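Local structure of hypothetical protein BACOVA_04980 (Bacteroides ovatus, 3UFI) at residues A[240-244]-A[245-249]. The protein is probably a fimbrillin-like pilus subunit involved in cell adhesion. Residues are numbered along the deposited sequence; the frame is centred on the assembly and turned at random.
Sequences VRMND and ETYTQ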
ATOM      1  N   VAL A 240     -11.237 -21.876   8.581  1.00 30.88           N
ATOM      2  CA  VAL A 240     -10.637 -21.490   9.849  1.00 30.39           C
ATOM      3  C   VAL A 240     -10.388 -22.737  10.675  1.00 33.45           C
ATOM      4  O   VAL A 240     -11.300 -23.535  10.877  1.00 31.71           O
ATOM      5  CB  VAL A 240     -11.488 -20.446  10.627  1.00 32.87           C
ATOM      6  CG1 VAL A 240     -10.929 -20.223  12.034  1.00 32.71           C
ATOM      7  CG2 VAL A 240     -11.575 -19.124   9.866  1.00 30.73           C
ATOM      8  N   ARG A 241      -9.128 -22.926  11.099  1.00 30.87           N
ATOM      9  CA  ARG A 241      -8.727 -23.996  11.991  1.00 30.75           C
ATOM     10  C   ARG A 241      -8.566 -23.351  13.377  1.00 34.78           C
ATOM     11  O   ARG A 241      -7.689 -22.521  13.581  1.00 34.27           O
ATOM     12  CB  ARG A 241      -7.456 -24.705  11.486  1.00 32.02           C
ATOM     13  CG  ARG A 241      -6.979 -25.848  12.383  1.00 41.28           C
ATOM     14  CD  ARG A 241      -7.962 -27.001  12.410  1.00 46.94           C
ATOM     15  NE  ARG A 241      -7.492 -28.131  13.201  1.00 44.59           N
ATOM     16  CZ  ARG A 241      -8.099 -29.316  13.239  1.00 61.70           C
ATOM     17  NH1 ARG A 241      -9.208 -29.528  12.535  1.00 41.69           N
ATOM     18  NH2 ARG A 241      -7.600 -30.298  13.979  1.00 52.63           N
HETATM   19  N   MSE A 242      -9.465 -23.678  14.308  1.00 31.28           N
HETATM   20  CA  MSE A 242      -9.450 -23.055  15.630  1.00 29.13           C
HETATM   21  C   MSE A 242      -9.770 -24.075  16.698  1.00 36.00           C
HETATM   22  O   MSE A 242     -10.795 -24.753  16.606  1.00 35.15           O
HETATM   23  CB  MSE A 242     -10.482 -21.914  15.660  1.00 28.45           C
HETATM   24  CG  MSE A 242     -10.450 -21.073  16.915  1.00 32.64           C
HETATM   25 SE   MSE A 242     -11.771 -19.616  16.856  0.75 36.99          SE
HETATM   26  CE  MSE A 242     -13.416 -20.644  17.066  1.00 34.14           C
ATOM     27  N   ASN A 243      -8.914 -24.149  17.745  1.00 34.47           N
ATOM     28  CA  ASN A 243      -9.100 -25.035  18.900  1.00 34.79           C
ATOM     29  C   ASN A 243      -9.448 -26.487  18.469  1.00 37.50           C
ATOM     30  O   ASN A 243     -10.371 -27.110  19.009  1.00 35.83           O
ATOM     31  CB  ASN A 243     -10.169 -24.465  19.860  1.00 37.08           C
ATOM     32  CG  ASN A 243     -10.166 -25.101  21.223  1.00 52.96           C
ATOM     33  OD1 ASN A 243      -9.116 -25.453  21.754  1.00 47.07           O
ATOM     34  ND2 ASN A 243     -11.346 -25.332  21.786  1.00 42.94           N
ATOM     35  N   ASP A 244      -8.687 -27.001  17.468  1.00 34.99           N
ATOM     36  CA  ASP A 244      -8.736 -28.369  16.921  1.00 35.48           C
ATOM     37  C   ASP A 244     -10.000 -28.652  16.107  1.00 39.52           C
ATOM     38  O   ASP A 244     -10.341 -29.820  15.905  1.00 39.60           O
ATOM     39  CB  ASP A 244      -8.579 -29.423  18.036  1.00 38.28           C
ATOM     40  CG  ASP A 244      -7.375 -29.178  18.915  1.00 52.16           C
ATOM     41  OD1 ASP A 244      -6.260 -29.022  18.365  1.00 55.96           O
ATOM     42  OD2 ASP A 244      -7.555 -29.076  20.148  1.00 56.94           O
ATOM     43  N   GLU A 245     -10.663 -27.595  15.595  1.00 33.98           N
ATOM     44  CA  GLU A 245     -11.858 -27.738  14.761  1.00 32.92           C
ATOM     45  C   GLU A 245     -11.658 -26.981  13.470  1.00 37.76           C
ATOM     46  O   GLU A 245     -10.943 -25.986  13.459  1.00 38.01           O
ATOM     47  CB  GLU A 245     -13.119 -27.222  15.495  1.00 33.46           C
ATOM     48  CG  GLU A 245     -13.341 -27.815  16.875  1.00 37.94           C
ATOM     49  CD  GLU A 245     -13.559 -29.315  16.989  1.00 48.65           C
ATOM     50  OE1 GLU A 245     -13.949 -29.960  15.992  1.00 45.19           O
ATOM     51  OE2 GLU A 245     -13.362 -29.847  18.103  1.00 48.52           O
ATOM     52  N   THR A 246     -12.301 -27.432  12.391  1.00 35.38           N
ATOM     53  CA  THR A 246     -12.233 -26.779  11.084  1.00 34.30           C
ATOM     54  C   THR A 246     -13.617 -26.264  10.714  1.00 35.63           C
ATOM     55  O   THR A 246     -14.578 -27.024  10.724  1.00 34.96           O
ATOM     56  CB  THR A 246     -11.672 -27.739  10.016  1.00 41.26           C
ATOM     57  OG1 THR A 246     -10.349 -28.113  10.392  1.00 40.69           O
ATOM     58  CG2 THR A 246     -11.645 -27.113   8.619  1.00 38.15           C
ATOM     59  N   TYR A 247     -13.703 -24.966  10.425  1.00 31.20           N
ATOM     60  CA  TYR A 247     -14.887 -24.247   9.978  1.00 30.54           C
ATOM     61  C   TYR A 247     -14.663 -23.819   8.552  1.00 35.12           C
ATOM     62  O   TYR A 247     -13.599 -23.289   8.237  1.00 34.44           O
ATOM     63  CB  TYR A 247     -15.161 -23.004  10.853  1.00 30.42           C
ATOM     64  CG  TYR A 247     -15.300 -23.288  12.332  1.00 30.69           C
ATOM     65  CD1 TYR A 247     -14.175 -23.402  13.151  1.00 32.19           C
ATOM     66  CD2 TYR A 247     -16.555 -23.399  12.925  1.00 30.69           C
ATOM     67  CE1 TYR A 247     -14.295 -23.658  14.515  1.00 32.01           C
ATOM     68  CE2 TYR A 247     -16.687 -23.664  14.289  1.00 31.85           C
ATOM     69  CZ  TYR A 247     -15.552 -23.788  15.080  1.00 37.13           C
ATOM     70  OH  TYR A 247     -15.654 -24.044  16.423  1.00 38.38           O
ATOM     71  N   THR A 248     -15.633 -24.070   7.676  1.00 33.12           N
ATOM     72  CA  THR A 248     -15.539 -23.630   6.279  1.00 33.56           C
ATOM     73  C   THR A 248     -16.814 -22.935   5.883  1.00 37.41           C
ATOM     74  O   THR A 248     -17.901 -23.402   6.210  1.00 37.98           O
ATOM     75  CB  THR A 248     -15.241 -24.785   5.293  1.00 40.88           C
ATOM     76  OG1 THR A 248     -16.306 -25.716   5.361  1.00 43.94           O
ATOM     77  CG2 THR A 248     -13.904 -25.479   5.550  1.00 35.74           C
ATOM     78  N   GLN A 249     -16.686 -21.810   5.193  1.00 34.15           N
ATOM     79  CA  GLN A 249     -17.826 -21.083   4.648  1.00 33.28           C
ATOM     80  C   GLN A 249     -17.346 -20.257   3.467  1.00 36.39           C
ATOM     81  O   GLN A 249     -16.222 -19.751   3.477  1.00 35.08           O
ATOM     82  CB  GLN A 249     -18.553 -20.224   5.711  1.00 34.36           C
ATOM     83  CG  GLN A 249     -19.915 -19.669   5.274  1.00 52.34           C
ATOM     84  CD  GLN A 249     -20.864 -20.767   4.827  1.00 70.60           C
ATOM     85  OE1 GLN A 249     -20.971 -21.125   3.623  1.00 62.46           O
ATOM     86  NE2 GLN A 249     -21.514 -21.368   5.802  1.00 62.45           N
TER
HETATM   87  O   HOH W   1     -13.294 -24.324  17.748  1.00 38.38           O
HETATM   88  O   HOH W   2     -12.480 -28.534  20.305  1.00 42.62           O
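One face of the Arg241 guanidinium lies over the turn of a tight beta hairpin, with Asp244 C 3.5 Å from its plane beneath the centre of the group and Glu245 N offset toward the rim. Thr246 meets the edge: Arg241 NH1 gives Thr246 OG1 a hydrogen bond of 2.8 Å, only 12° out of the guanidinium plane. The reach comes from a chain that leaves with CG anti to the backbone N and then bends at chi2 (66°), carrying CD past Thr246 OG1 and the flat end back across the turn. On the opposite face of the hairpin, the Tyr247 ring has Val240 O at its edge, while the selenomethionine Met242 approaches obliquely, its CE 4.0 Å from Tyr247 CE1. Phe268 meets the Tyr247 ring edge-to-face and also touches Val240 and Met242, and Met273 packs on Val240 and Tyr247, tying this side to the strands 266-268 and 273-275 of the fimbrillin-like protein.

The loop is a two-residue type I' beta turn, with Asn243 and Asp244 both in left-handed backbone conformations between the paired Met242 and Glu245. Val240 and Tyr247 form a hydrogen-bonded antiparallel pair with two nearly straight bonds, one from Val240 N to Tyr247 O and one from Tyr247 N to Val240 O. At the turn, Met242 N points nearly down the Glu245 carbonyl; the return bond from Glu245 N to Met242 O is 3.0 Å and more bent, its donor well above the carbonyl plane. Met242 O has a second partner: a water donates to it at 2.8 Å and also hydrogen-bonds Tyr247 OH at 2.7 Å, linking the turn to the phenol in the plane of its ring.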